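Glycosyltransferase Gtf1 (Streptococcus pneumoniae, PDB 4PQG) is a glycosyltransferase of the GT-B clan that carries an additional extended beta-sheet domain and binds uridine-5'-diphosphate. Local coordinates at residues S330-S335 with E403-A408; A349-H354 with H381-Y386; D363-G368 with Q388-A393; Q397-Y402 with I422-P427. All blocks are in the same frame, centred on the assembly; numbering follows the deposited sequence.

Contact 1: S330-S335 with E403-A408; sequences SLITAS and EVYLTA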
# COMPACT_ATOMS: atom_id res chain seq x y z
N SER A 330 -12.31 -25.49 -2.82
CA SER A 330 -11.17 -24.57 -2.83
C SER A 330 -11.37 -23.36 -1.91
O SER A 330 -12.40 -22.68 -1.98
CB SER A 330 -10.82 -24.14 -4.26
OG SER A 330 -11.87 -23.38 -4.82
N LEU A 331 -10.37 -23.10 -1.06
CA LEU A 331 -10.40 -21.97 -0.13
C LEU A 331 -9.33 -20.93 -0.49
O LEU A 331 -8.29 -21.27 -1.05
CB LEU A 331 -10.21 -22.47 1.32
CG LEU A 331 -11.13 -23.62 1.79
CD1 LEU A 331 -10.71 -24.15 3.16
CD2 LEU A 331 -12.59 -23.21 1.81
N ILE A 332 -9.61 -19.67 -0.19
CA ILE A 332 -8.67 -18.59 -0.51
C ILE A 332 -8.59 -17.57 0.65
O ILE A 332 -9.57 -17.37 1.38
CB ILE A 332 -9.02 -17.93 -1.89
CG1 ILE A 332 -8.02 -16.81 -2.24
CG2 ILE A 332 -10.46 -17.45 -1.92
CD1 ILE A 332 -8.32 -16.13 -3.56
N THR A 333 -7.40 -17.00 0.85
CA THR A 333 -7.23 -15.77 1.63
C THR A 333 -6.23 -14.87 0.91
O THR A 333 -5.41 -15.36 0.13
CB THR A 333 -6.84 -16.01 3.11
OG1 THR A 333 -7.11 -14.82 3.86
CG2 THR A 333 -5.37 -16.35 3.27
N ALA A 334 -6.33 -13.57 1.14
CA ALA A 334 -5.49 -12.61 0.41
C ALA A 334 -5.18 -11.45 1.34
O ALA A 334 -6.07 -10.69 1.72
CB ALA A 334 -6.17 -12.13 -0.87
N SER A 335 -3.91 -11.35 1.73
CA SER A 335 -3.46 -10.31 2.66
C SER A 335 -1.95 -10.24 2.72
O SER A 335 -1.23 -11.18 2.33
CB SER A 335 -4.03 -10.56 4.07
OG SER A 335 -3.37 -11.63 4.73
N GLU A 403 -14.17 -21.16 -4.06
CA GLU A 403 -15.49 -21.29 -3.49
C GLU A 403 -15.74 -20.41 -2.28
O GLU A 403 -16.78 -19.75 -2.21
CB GLU A 403 -15.82 -22.75 -3.20
CG GLU A 403 -16.07 -23.54 -4.48
CD GLU A 403 -16.53 -24.96 -4.23
OE1 GLU A 403 -16.22 -25.53 -3.16
OE2 GLU A 403 -17.21 -25.52 -5.13
N VAL A 404 -14.79 -20.38 -1.34
CA VAL A 404 -14.98 -19.69 -0.06
C VAL A 404 -13.72 -18.91 0.33
O VAL A 404 -12.60 -19.38 0.10
CB VAL A 404 -15.33 -20.69 1.07
CG1 VAL A 404 -15.47 -19.97 2.42
CG2 VAL A 404 -16.61 -21.47 0.75
N TYR A 405 -13.92 -17.74 0.92
CA TYR A 405 -12.83 -16.90 1.42
C TYR A 405 -12.75 -17.03 2.94
O TYR A 405 -13.77 -16.96 3.62
CB TYR A 405 -13.06 -15.43 1.03
CG TYR A 405 -11.89 -14.52 1.40
CD1 TYR A 405 -10.92 -14.19 0.46
CD2 TYR A 405 -11.76 -14.01 2.70
CE1 TYR A 405 -9.84 -13.37 0.80
CE2 TYR A 405 -10.68 -13.21 3.05
CZ TYR A 405 -9.73 -12.89 2.10
OH TYR A 405 -8.66 -12.09 2.45
N LEU A 406 -11.52 -17.17 3.46
CA LEU A 406 -11.22 -17.21 4.90
C LEU A 406 -10.37 -16.02 5.41
O LEU A 406 -9.42 -15.62 4.78
CB LEU A 406 -10.45 -18.49 5.23
CG LEU A 406 -11.01 -19.85 4.83
CD1 LEU A 406 -10.06 -20.94 5.30
CD2 LEU A 406 -12.40 -20.04 5.42
N THR A 407 -10.70 -15.52 6.60
CA THR A 407 -9.95 -14.46 7.27
C THR A 407 -9.97 -14.78 8.75
O THR A 407 -11.01 -15.17 9.29
CB THR A 407 -10.56 -13.04 7.02
OG1 THR A 407 -10.06 -12.12 8.01
CG2 THR A 407 -12.10 -13.07 7.13
N ALA A 408 -8.80 -14.64 9.35
CA ALA A 408 -8.60 -14.71 10.79
C ALA A 408 -8.05 -13.38 11.31
O ALA A 408 -7.51 -13.30 12.41
CB ALA A 408 -7.64 -15.84 11.10
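Thr-333 donates from OG1 to Leu-406 O at 2.6 Å, a short side-chain bond at the C-terminal end of two parallel strands. Its CB carries OG1 anti to the backbone N (chi1 -162°), which directs the hydroxyl to the carbonyl that the next N-H of its strand would take in a regular parallel pair. That N-H, of Ala-334, goes instead to Tyr-405 OH at 3.1 Å, and the phenol oxygen is also hydrogen-bonded to Thr-417. Two side chains thus take over from the main chain where the strands diverge, their axes lying 42° apart. Earlier in the pair the backbone bonds are regular: Ile-332 N to Val-404 O at 3.0 Å and Leu-406 N to Ile-332 O at 2.9 Å. At the N-terminal end Ser-330 O accepts from Glu-403 N at 3.1 Å and, weakly, from Val-404 N.

The Tyr-405 ring lies flat under Ile-332 O, which sits above its rim, while Ile-332 CG2 approaches CD1 of the ring. On the other face of the sheet, Leu-331 and Val-404 run side by side, with CD2 of the leucine 3.8 Å from CB of the valine, and Leu-331 CD1 reaches Leu-406 CD1. Strands 361-365 and 428-431 flank this central pair in the parallel sheet, and Val-350 of helix 343-353 covers the leucines.

Contact 2: A349-H354 with H381-Y386; sequences AVIEAH and HQAEDY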
# COMPACT_ATOMS: atom_id res chain seq x y z
N ALA A 349 -6.47 -24.56 10.91
CA ALA A 349 -7.88 -24.87 10.75
C ALA A 349 -8.12 -25.71 9.49
O ALA A 349 -8.89 -26.69 9.53
CB ALA A 349 -8.70 -23.59 10.70
N VAL A 350 -7.46 -25.33 8.40
CA VAL A 350 -7.60 -26.05 7.13
C VAL A 350 -7.02 -27.47 7.23
O VAL A 350 -7.65 -28.41 6.76
CB VAL A 350 -7.03 -25.25 5.93
CG1 VAL A 350 -7.05 -26.07 4.64
CG2 VAL A 350 -7.85 -23.98 5.73
N ILE A 351 -5.85 -27.61 7.85
CA ILE A 351 -5.27 -28.94 8.14
C ILE A 351 -6.27 -29.84 8.87
O ILE A 351 -6.40 -31.02 8.55
CB ILE A 351 -3.95 -28.84 8.95
CG1 ILE A 351 -2.86 -28.17 8.11
CG2 ILE A 351 -3.48 -30.21 9.44
CD1 ILE A 351 -1.72 -27.62 8.95
N GLU A 352 -6.98 -29.26 9.83
CA GLU A 352 -7.94 -29.98 10.65
C GLU A 352 -9.19 -30.35 9.85
O GLU A 352 -9.63 -31.51 9.87
CB GLU A 352 -8.28 -29.15 11.89
CG GLU A 352 -9.23 -29.78 12.90
CD GLU A 352 -8.61 -30.94 13.69
OE1 GLU A 352 -7.36 -31.03 13.77
OE2 GLU A 352 -9.39 -31.74 14.23
N ALA A 353 -9.75 -29.38 9.13
CA ALA A 353 -10.94 -29.61 8.32
C ALA A 353 -10.68 -30.64 7.23
O ALA A 353 -11.59 -31.39 6.84
CB ALA A 353 -11.45 -28.31 7.72
N HIS A 354 -9.44 -30.69 6.76
CA HIS A 354 -9.01 -31.60 5.71
C HIS A 354 -9.15 -33.06 6.10
O HIS A 354 -9.21 -33.94 5.24
CB HIS A 354 -7.57 -31.28 5.34
CG HIS A 354 -7.00 -32.13 4.24
ND1 HIS A 354 -6.27 -33.23 4.49
CD2 HIS A 354 -7.07 -32.01 2.86
CE1 HIS A 354 -5.90 -33.79 3.33
NE2 HIS A 354 -6.38 -33.04 2.33
N HIS A 381 3.05 -30.54 8.75
CA HIS A 381 1.84 -31.34 8.57
C HIS A 381 1.77 -32.01 7.22
O HIS A 381 0.75 -32.60 6.87
CB HIS A 381 0.59 -30.50 8.88
CG HIS A 381 0.44 -30.14 10.35
ND1 HIS A 381 1.08 -29.09 10.91
CD2 HIS A 381 -0.27 -30.75 11.38
CE1 HIS A 381 0.77 -29.02 12.22
NE2 HIS A 381 -0.06 -30.04 12.50
N GLN A 382 2.87 -31.94 6.46
CA GLN A 382 2.93 -32.45 5.08
C GLN A 382 1.74 -31.99 4.23
O GLN A 382 1.13 -32.77 3.48
CB GLN A 382 3.10 -33.99 5.07
CG GLN A 382 4.47 -34.45 5.54
CD GLN A 382 4.53 -35.92 5.95
OE1 GLN A 382 4.00 -36.81 5.26
NE2 GLN A 382 5.20 -36.18 7.06
N ALA A 383 1.42 -30.71 4.33
CA ALA A 383 0.24 -30.16 3.69
C ALA A 383 0.54 -29.45 2.37
O ALA A 383 -0.35 -28.84 1.77
CB ALA A 383 -0.50 -29.25 4.67
N GLU A 384 1.78 -29.56 1.90
CA GLU A 384 2.21 -28.89 0.65
C GLU A 384 1.31 -29.10 -0.57
O GLU A 384 1.21 -28.23 -1.41
CB GLU A 384 3.65 -29.29 0.28
CG GLU A 384 4.71 -28.86 1.28
CD GLU A 384 5.10 -29.97 2.23
OE1 GLU A 384 4.25 -30.84 2.52
OE2 GLU A 384 6.25 -29.98 2.70
N ASP A 385 0.68 -30.27 -0.67
CA ASP A 385 -0.12 -30.60 -1.84
C ASP A 385 -1.46 -29.90 -1.87
O ASP A 385 -2.08 -29.80 -2.93
CB ASP A 385 -0.29 -32.12 -1.99
CG ASP A 385 0.99 -32.82 -2.45
OD1 ASP A 385 1.93 -32.12 -2.92
OD2 ASP A 385 1.06 -34.06 -2.35
N TYR A 386 -1.91 -29.40 -0.72
CA TYR A 386 -3.22 -28.75 -0.63
C TYR A 386 -3.26 -27.35 0.02
O TYR A 386 -4.31 -26.68 -0.01
CB TYR A 386 -4.25 -29.69 -0.00
CG TYR A 386 -4.13 -29.95 1.49
CD1 TYR A 386 -4.92 -29.26 2.40
CD2 TYR A 386 -3.27 -30.94 1.99
CE1 TYR A 386 -4.83 -29.50 3.77
CE2 TYR A 386 -3.18 -31.20 3.36
CZ TYR A 386 -3.97 -30.47 4.24
OH TYR A 386 -3.91 -30.70 5.59
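His-354, the residue that stacks on Tyr-386, is tied to helix 343-353 by its N, which donates to Val-350 O at 2.9 Å. The contact joins the C-terminal part of this helix to the connection that follows helix 371-380, within the Rossmann-like domain formed around the parallel sheet. A Schellman motif with Gln-382 as its C-prime residue ends helix 371-380, and the chain then turns back toward strand 387-391.

No hydrogen bond crosses between the two segments; rings and aliphatic branches make the contact. The imidazole of His-354 and the phenol ring of Tyr-386 form a face-to-face stack, with centroids 3.6 Å apart and planes inclined by only 11°. His-354 CD2 lies over the centre of the tyrosine ring, whereas Tyr-386 CZ lies toward the rim of the imidazole. Tyr-386 CG stands between its own backbone N and carbonyl carbon (chi1 72°), and the ring lies with one face against the imidazole and its edge toward Val-350 and Ile-351. Val-350 CG1 meets that edge at CE1.

Ile-351 fills the other half of the contact. Its CG1 packs against Ala-383 CB at 4.3 Å, and its CD1 makes a CH-pi contact over the face of His-381, 4.0 Å from the ring centroid. The His-381 ring has a second hold, from ND1 to Ile-377 O in the preceding helix. Beside the stack, Tyr-386 OH comes within 3.4 Å of Ile-351 CA, which lies near the plane of the phenol ring.

Contact 3: D363-G368 with Q388-A393; sequences DIYGSG and QLKGHA. With UDP (uridine-5'-diphosphate), chain C.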
# COMPACT_ATOMS: atom_id res chain seq x y z
N ASP A 363 -5.40 -21.67 -0.92
CA ASP A 363 -4.38 -20.82 -1.53
C ASP A 363 -4.26 -19.51 -0.78
O ASP A 363 -5.27 -18.87 -0.45
CB ASP A 363 -4.69 -20.59 -3.02
CG ASP A 363 -4.31 -21.78 -3.89
OD1 ASP A 363 -3.51 -22.64 -3.44
OD2 ASP A 363 -4.81 -21.85 -5.03
N ILE A 364 -3.01 -19.12 -0.50
CA ILE A 364 -2.70 -17.94 0.31
C ILE A 364 -1.96 -16.91 -0.55
O ILE A 364 -0.82 -17.13 -0.95
CB ILE A 364 -1.87 -18.31 1.57
CG1 ILE A 364 -2.66 -19.24 2.49
CG2 ILE A 364 -1.46 -17.06 2.34
CD1 ILE A 364 -1.82 -19.93 3.57
N TYR A 365 -2.63 -15.79 -0.84
CA TYR A 365 -2.07 -14.71 -1.65
C TYR A 365 -1.54 -13.58 -0.77
O TYR A 365 -2.12 -13.28 0.26
CB TYR A 365 -3.13 -14.16 -2.60
CG TYR A 365 -3.50 -15.14 -3.69
CD1 TYR A 365 -2.89 -15.08 -4.94
CD2 TYR A 365 -4.43 -16.14 -3.46
CE1 TYR A 365 -3.21 -15.98 -5.94
CE2 TYR A 365 -4.76 -17.05 -4.45
CZ TYR A 365 -4.14 -16.97 -5.68
OH TYR A 365 -4.47 -17.88 -6.66
N GLY A 366 -0.43 -12.99 -1.18
CA GLY A 366 0.18 -11.88 -0.44
C GLY A 366 1.65 -12.13 -0.13
O GLY A 366 2.18 -13.19 -0.44
N SER A 367 2.30 -11.13 0.47
CA SER A 367 3.70 -11.24 0.87
C SER A 367 3.85 -10.71 2.28
O SER A 367 3.02 -9.94 2.74
CB SER A 367 4.61 -10.43 -0.05
OG SER A 367 4.44 -10.88 -1.37
N GLY A 368 4.92 -11.12 2.94
CA GLY A 368 5.19 -10.62 4.29
C GLY A 368 6.00 -11.60 5.11
O GLY A 368 6.17 -12.77 4.72
N GLN A 388 -0.91 -23.80 -0.21
CA GLN A 388 0.18 -23.14 -0.95
C GLN A 388 0.18 -21.61 -0.87
O GLN A 388 -0.87 -20.97 -0.82
CB GLN A 388 0.18 -23.58 -2.42
CG GLN A 388 0.68 -25.00 -2.63
CD GLN A 388 0.28 -25.59 -3.97
OE1 GLN A 388 -0.14 -24.88 -4.89
NE2 GLN A 388 0.39 -26.93 -4.08
N LEU A 389 1.39 -21.05 -0.84
CA LEU A 389 1.62 -19.61 -0.87
C LEU A 389 1.81 -19.21 -2.32
O LEU A 389 2.69 -19.72 -3.02
CB LEU A 389 2.88 -19.25 -0.07
CG LEU A 389 2.84 -19.06 1.45
CD1 LEU A 389 2.14 -20.21 2.17
CD2 LEU A 389 4.25 -18.88 1.99
N LYS A 390 0.98 -18.28 -2.77
CA LYS A 390 0.96 -17.91 -4.17
C LYS A 390 1.74 -16.63 -4.46
O LYS A 390 1.95 -16.30 -5.61
CB LYS A 390 -0.48 -17.74 -4.66
CG LYS A 390 -1.36 -18.97 -4.42
CD LYS A 390 -0.85 -20.19 -5.19
CE LYS A 390 -1.40 -20.17 -6.60
NZ LYS A 390 -0.66 -21.13 -7.47
N GLY A 391 2.16 -15.91 -3.42
CA GLY A 391 2.82 -14.62 -3.61
C GLY A 391 1.80 -13.51 -3.74
O GLY A 391 0.59 -13.75 -3.66
N HIS A 392 2.28 -12.28 -3.94
CA HIS A 392 1.39 -11.13 -4.13
C HIS A 392 1.02 -11.10 -5.57
O HIS A 392 1.90 -11.09 -6.44
CB HIS A 392 2.10 -9.84 -3.73
CG HIS A 392 1.19 -8.64 -3.63
ND1 HIS A 392 0.66 -8.23 -2.46
CD2 HIS A 392 0.73 -7.76 -4.61
CE1 HIS A 392 -0.11 -7.15 -2.67
NE2 HIS A 392 -0.07 -6.86 -4.00
N ALA A 393 -0.28 -11.13 -5.88
CA ALA A 393 -0.70 -11.16 -7.28
C ALA A 393 -1.81 -10.15 -7.63
O ALA A 393 -2.41 -9.53 -6.75
CB ALA A 393 -1.11 -12.58 -7.67
N1 UDP C . -3.60 -7.58 -2.64
C2 UDP C . -3.12 -7.90 -3.93
N3 UDP C . -2.53 -9.07 -4.12
C4 UDP C . -2.35 -9.97 -3.14
C5 UDP C . -2.81 -9.69 -1.85
C6 UDP C . -3.44 -8.46 -1.63
O2 UDP C . -3.26 -7.11 -4.90
O4 UDP C . -1.79 -11.05 -3.41
C1' UDP C . -4.29 -6.30 -2.47
C2' UDP C . -5.79 -6.56 -2.34
O2' UDP C . -6.48 -6.65 -3.60
C3' UDP C . -6.31 -5.40 -1.50
C4' UDP C . -5.09 -4.94 -0.71
O4' UDP C . -3.95 -5.64 -1.24
O3' UDP C . -6.75 -4.33 -2.35
C5' UDP C . -5.19 -5.28 0.78
O5' UDP C . -6.15 -4.43 1.37
PA UDP C . -6.93 -4.84 2.71
O1A UDP C . -7.86 -3.71 3.09
O2A UDP C . -7.52 -6.21 2.47
O3A UDP C . -5.81 -5.17 3.82
PB UDP C . -4.68 -4.25 4.50
O1B UDP C . -4.72 -4.63 5.96
O2B UDP C . -3.39 -4.62 3.78
O3B UDP C . -5.13 -2.81 4.30
O HOH W 1 1.57 -15.90 -0.62
O HOH W 2 0.79 -8.59 0.27
O HOH W 3 4.97 -11.98 -4.34
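Lys-390 lays the first part of its side chain over Tyr-365. CB sits above one face of the phenol ring, 3.7 Å from its centroid in a CH-pi contact, and CG follows to 3.6 Å from Tyr-365 CZ. The chain then bends at chi2 (-63°), which places CD 4.0 Å from Asp-363 OD1. CE has Tyr-365 OH and Asp-363 OD2 both to one side of it, and NZ remains 4.9 Å from Asp-363 OD2, too far for a direct salt bridge, although the opposite charges probably still attract. Both Asp-363 OD2 and Tyr-365 OH are hydrogen-bonded to Tyr-402 OH.

Beneath these side chains the strands run parallel through Ile-364, whose N and O bond Gln-388 O and Lys-390 N. The pairing then slips by one residue: Gly-366 N donates to Gly-391 O at 2.8 Å, from well above the carbonyl plane. A water bound to Ile-364 O, Gly-366 O and Gly-391 N fills in where the strands part.

Beyond them the uracil of uridine-5'-diphosphate is hydrogen-bonded by the backbone of Ala-393, whose N donates to O4 at 2.9 Å while N3 donates to Ala-393 O at 2.7 Å. His-392 covers the base, N3 lying over the centre of its imidazole. This is a nucleotide pocket at the C-terminal edge of a parallel sheet, formed in part by the loops that leave a beta-alpha-beta unit, as in GT-B glycosyltransferases.

Contact 4: Q397-Y402 with I422-P427; sequences QIYSQY and IGSGLP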
# COMPACT_ATOMS: atom_id res chain seq x y z
N GLN A 397 -9.11 -11.49 -11.45
CA GLN A 397 -9.60 -12.73 -12.08
C GLN A 397 -9.43 -13.97 -11.19
O GLN A 397 -9.80 -15.08 -11.57
CB GLN A 397 -8.90 -12.98 -13.43
CG GLN A 397 -8.95 -11.80 -14.40
CD GLN A 397 -10.34 -11.21 -14.57
OE1 GLN A 397 -11.32 -11.93 -14.81
NE2 GLN A 397 -10.44 -9.89 -14.44
N ILE A 398 -8.87 -13.77 -9.99
CA ILE A 398 -8.44 -14.88 -9.15
C ILE A 398 -9.58 -15.38 -8.26
O ILE A 398 -9.84 -16.59 -8.21
CB ILE A 398 -7.20 -14.48 -8.30
CG1 ILE A 398 -5.97 -14.21 -9.20
CG2 ILE A 398 -6.92 -15.50 -7.20
CD1 ILE A 398 -5.36 -15.43 -9.86
N TYR A 399 -10.26 -14.46 -7.59
CA TYR A 399 -11.24 -14.78 -6.55
C TYR A 399 -12.34 -15.71 -7.04
O TYR A 399 -12.70 -16.66 -6.34
CB TYR A 399 -11.93 -13.51 -6.08
CG TYR A 399 -11.13 -12.56 -5.23
CD1 TYR A 399 -10.83 -12.86 -3.90
CD2 TYR A 399 -10.72 -11.32 -5.74
CE1 TYR A 399 -10.13 -11.97 -3.11
CE2 TYR A 399 -10.01 -10.42 -4.96
CZ TYR A 399 -9.72 -10.75 -3.64
OH TYR A 399 -9.03 -9.87 -2.83
N SER A 400 -12.89 -15.43 -8.22
CA SER A 400 -14.03 -16.18 -8.74
C SER A 400 -13.64 -17.58 -9.26
O SER A 400 -14.49 -18.30 -9.81
CB SER A 400 -14.80 -15.35 -9.78
OG SER A 400 -13.98 -15.00 -10.87
N GLN A 401 -12.38 -17.97 -9.06
CA GLN A 401 -11.92 -19.35 -9.32
C GLN A 401 -12.06 -20.23 -8.06
O GLN A 401 -11.79 -21.43 -8.10
CB GLN A 401 -10.48 -19.36 -9.80
CG GLN A 401 -10.26 -18.61 -11.11
CD GLN A 401 -8.82 -18.66 -11.58
OE1 GLN A 401 -8.25 -19.73 -11.76
NE2 GLN A 401 -8.23 -17.49 -11.80
N TYR A 402 -12.50 -19.63 -6.97
CA TYR A 402 -12.56 -20.31 -5.67
C TYR A 402 -13.98 -20.39 -5.12
O TYR A 402 -14.90 -19.74 -5.63
CB TYR A 402 -11.62 -19.61 -4.67
CG TYR A 402 -10.15 -19.69 -5.03
CD1 TYR A 402 -9.34 -20.67 -4.48
CD2 TYR A 402 -9.58 -18.77 -5.93
CE1 TYR A 402 -7.99 -20.74 -4.80
CE2 TYR A 402 -8.23 -18.84 -6.25
CZ TYR A 402 -7.45 -19.83 -5.68
OH TYR A 402 -6.12 -19.92 -5.99
N ILE A 422 -16.49 -10.78 -1.89
CA ILE A 422 -17.95 -10.88 -2.06
C ILE A 422 -18.43 -10.41 -3.45
O ILE A 422 -19.44 -10.90 -3.97
CB ILE A 422 -18.78 -10.16 -0.95
CG1 ILE A 422 -18.55 -8.65 -0.97
CG2 ILE A 422 -18.49 -10.76 0.43
CD1 ILE A 422 -19.68 -7.86 -0.35
N GLY A 423 -17.70 -9.45 -4.03
CA GLY A 423 -17.95 -9.00 -5.41
C GLY A 423 -17.73 -10.09 -6.44
O GLY A 423 -18.26 -10.02 -7.54
N SER A 424 -16.92 -11.09 -6.08
CA SER A 424 -16.72 -12.29 -6.90
C SER A 424 -17.52 -13.50 -6.36
O SER A 424 -17.23 -14.66 -6.69
CB SER A 424 -15.23 -12.63 -6.98
OG SER A 424 -14.56 -11.83 -7.94
N GLY A 425 -18.51 -13.23 -5.51
CA GLY A 425 -19.43 -14.25 -5.01
C GLY A 425 -18.81 -15.26 -4.06
O GLY A 425 -19.18 -16.44 -4.07
N LEU A 426 -17.88 -14.81 -3.23
CA LEU A 426 -17.32 -15.72 -2.23
C LEU A 426 -18.01 -15.52 -0.91
O LEU A 426 -18.13 -14.39 -0.44
CB LEU A 426 -15.80 -15.53 -2.07
CG LEU A 426 -14.91 -15.83 -3.29
CD1 LEU A 426 -13.44 -15.58 -2.99
CD2 LEU A 426 -15.11 -17.26 -3.77
N PRO A 427 -18.48 -16.63 -0.31
CA PRO A 427 -18.87 -16.57 1.09
C PRO A 427 -17.63 -16.27 1.92
O PRO A 427 -16.52 -16.60 1.50
CB PRO A 427 -19.35 -18.00 1.39
CG PRO A 427 -19.74 -18.54 0.05
CD PRO A 427 -18.69 -17.98 -0.87
O HOH W 4 -12.82 -12.80 -9.74
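Leu-426 packs its two methyl groups against the short 3-10 turn around Tyr-399 and Ser-400, and this is the tight part of the contact. The leucine follows a Schellman motif, with Gly-425 at positive phi as its C-prime residue, that ends helix 416-423 in the Rossmann-like domain. CD2 of Leu-426 lies 3.6 Å from Tyr-399 O, and its 3.1 Å approach to Tyr-402 O is unusually close for a methyl and probably somewhat strained; one methyl thus faces two carbonyl oxygens. Leu-426 CD1 meets the edge of the Tyr-399 ring at CD1, 3.9 Å away, and the two side chains cross at about a right angle. Leu-426 CG, anti to its own carbonyl carbon (chi1 -63°), is 3.9 Å from Tyr-399 O. Tyr-402 O has a polar partner as well, Arg-326, which also bonds Ser-424 O and so ties both segments from outside.

Next to it Ser-424 CB abuts Tyr-399 CB at 3.5 Å, but beyond that point the segments are joined through water. No direct hydrogen bond links them. Where the two serines face each other, Ser-400 CB is 3.9 Å from Ser-424 CB, and the polar link between the segments passes to a water.

Tyr-399 turns its ring end away from this join, and its OH bonds Glu-420, a residue that in turn bonds uridine-5'-diphosphate. The bridging water accepts from Ser-400 N at 3.0 Å and lies 2.7 Å from Ser-424 OG.

How the contacts relate
Contact 1 is the central strand pair on which the others converge. Contact 3 continues the same sheet, with Leu-331 O 2.9 Å from Asp-363 N in a probable hydrogen bond. Contact 4 joins it from the far side, where Tyr-405 N lies 2.9 Å from Pro-427 O. Contact 2 covers the leucine face, Val-350 CG2 being 3.8 Å from Leu-406 CD1, and its centre is about 22 Å from that of contact 4. Contacts 3 and 4 meet where Tyr-365 OH is 2.7 Å from Tyr-402 OH. Contact 3 holds the uracil of uridine-5'-diphosphate directly, and side chains of contacts 1 and 4, Ala-334 and Tyr-399, lie about 4 Å (nearest atoms) from that ligand.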